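PDB 7C8F: H127A/Y244A mutant of alginate lyase AlyC3 in complex with dimannuronate from Psychromonas sp., which is an alginate lyase of the PL7 family that probably cleaves mannuronate-containing alginate by beta-elimination. Local coordinates for residues G129-N132 and Q133-N137. Sequence-based numbering, arbitrary orientation.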
loop_
_atom_site.group_PDB
_atom_site.type_symbol
_atom_site.label_atom_id
_atom_site.label_comp_id
_atom_site.label_asym_id
_atom_site.label_seq_id
_atom_site.Cartn_x
_atom_site.Cartn_y
_atom_site.Cartn_z
ATOM N N GLY B 129 8.778 -1.117 -3.528
ATOM C CA GLY B 129 7.895 -0.231 -2.781
ATOM C C GLY B 129 6.751 0.211 -3.677
ATOM O O GLY B 129 6.384 -0.493 -4.614
ATOM N N LEU B 130 6.202 1.394 -3.387
ATOM C CA LEU B 130 5.096 1.886 -4.201
ATOM C C LEU B 130 5.548 2.366 -5.570
ATOM O O LEU B 130 4.713 2.471 -6.477
ATOM C CB LEU B 130 4.430 3.073 -3.515
ATOM C CG LEU B 130 3.683 2.783 -2.220
ATOM C CD1 LEU B 130 3.246 4.104 -1.622
ATOM C CD2 LEU B 130 2.464 1.880 -2.447
ATOM N N ASP B 131 6.834 2.684 -5.731
ATOM C CA ASP B 131 7.366 3.298 -6.943
ATOM C C ASP B 131 8.784 2.785 -7.156
ATOM O O ASP B 131 9.316 2.033 -6.334
ATOM C CB ASP B 131 7.307 4.835 -6.852
ATOM C CG ASP B 131 8.010 5.385 -5.617
ATOM O OD1 ASP B 131 8.971 4.762 -5.139
ATOM O OD2 ASP B 131 7.604 6.463 -5.121
ATOM N N ASN B 132 9.404 3.198 -8.276
ATOM C CA ASN B 132 10.757 2.743 -8.597
ATOM C C ASN B 132 11.804 3.310 -7.647
ATOM O O ASN B 132 12.931 2.800 -7.613
ATOM C CB ASN B 132 11.138 3.136 -10.027
ATOM C CG ASN B 132 10.468 2.276 -11.068
ATOM O OD1 ASN B 132 10.418 1.057 -10.940
ATOM N ND2 ASN B 132 9.971 2.905 -12.124
ATOM N N GLN B 133 11.455 4.340 -6.876
ATOM C CA GLN B 133 12.351 4.949 -5.902
ATOM C C GLN B 133 12.350 4.230 -4.562
ATOM O O GLN B 133 13.179 4.545 -3.703
ATOM C CB GLN B 133 11.941 6.409 -5.669
ATOM C CG GLN B 133 12.229 7.334 -6.851
ATOM C CD GLN B 133 11.418 6.994 -8.095
ATOM O OE1 GLN B 133 10.200 6.825 -8.033
ATOM N NE2 GLN B 133 12.100 6.885 -9.231
ATOM N N GLY B 134 11.437 3.287 -4.350
ATOM C CA GLY B 134 11.375 2.576 -3.088
ATOM C C GLY B 134 10.531 3.221 -2.006
ATOM O O GLY B 134 10.678 2.872 -0.827
ATOM N N THR B 135 9.642 4.140 -2.362
ATOM C CA THR B 135 8.805 4.782 -1.359
ATOM C C THR B 135 7.956 3.745 -0.628
ATOM O O THR B 135 7.322 2.883 -1.249
ATOM C CB THR B 135 7.913 5.814 -2.045
ATOM O OG1 THR B 135 8.739 6.663 -2.851
ATOM C CG2 THR B 135 7.163 6.657 -1.036
ATOM N N HIS B 136 7.941 3.830 0.700
ATOM C CA HIS B 136 7.144 2.916 1.523
ATOM C C HIS B 136 7.495 1.451 1.253
ATOM O O HIS B 136 6.630 0.574 1.197
ATOM C CB HIS B 136 5.640 3.199 1.406
ATOM C CG HIS B 136 5.233 4.495 2.040
ATOM N ND1 HIS B 136 5.488 4.778 3.364
ATOM C CD2 HIS B 136 4.590 5.579 1.540
ATOM C CE1 HIS B 136 5.020 5.981 3.654
ATOM N NE2 HIS B 136 4.474 6.490 2.563
ATOM N N ASN B 137 8.787 1.186 1.091
ATOM C CA ASN B 137 9.267 -0.187 0.984
ATOM C C ASN B 137 8.818 -1.010 2.184
ATOM O O ASN B 137 8.826 -0.535 3.323
ATOM C CB ASN B 137 10.794 -0.159 0.947
ATOM C CG ASN B 137 11.407 -1.536 1.079
ATOM O OD1 ASN B 137 11.812 -1.956 2.173
ATOM N ND2 ASN B 137 11.460 -2.261 -0.030
#
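T135 meets both carboxylate oxygens of D131 on their syn side, its N 32° out of the carboxylate plane at OD1 and its OG1 on the syn lone pair of OD2. Two consecutive beta turns, type I from D131 to G134 and type II from G134 to N137, form part of the loop between antiparallel strands 119-129 and 143-148. The side chains of D131 and Q133 cross at about a right angle, with the carboxylate and amide planes 59° apart and Q133 OE1 3.6 Å from D131 CG. The other flat group, the H136 ring, takes L130 CD1 at its edge, 3.7 Å from H136 CD2. The type I turn has its own bond, G134 N to D131 O at 3.2 Å, with the donor above the carbonyl plane. With chi1 at 55°, D131 CG sits between the backbone N and the carbonyl carbon. This puts OD1 2.9 Å from T135 N, which donates to it. OD1 also takes a weak bond from Q133 N. OD2 accepts the T135 hydroxyl, with OG1 only 2.5 Å away. An alanine at D131 would remove both acceptors and would probably leave T135 N and OG1 without their mates and the turn less firmly fixed. M182 of the second subunit packs on D131 and T135, and I168 N of that subunit bonds to H136 NE2. Where the chain returns beside G129, the N137 side chain comes within about 5 Å of a bound mannuronate, while its ND2 bonds to K128 O. Here the L130 N-H makes a nearly straight hydrogen bond to T135 O, N to O 2.8 Å.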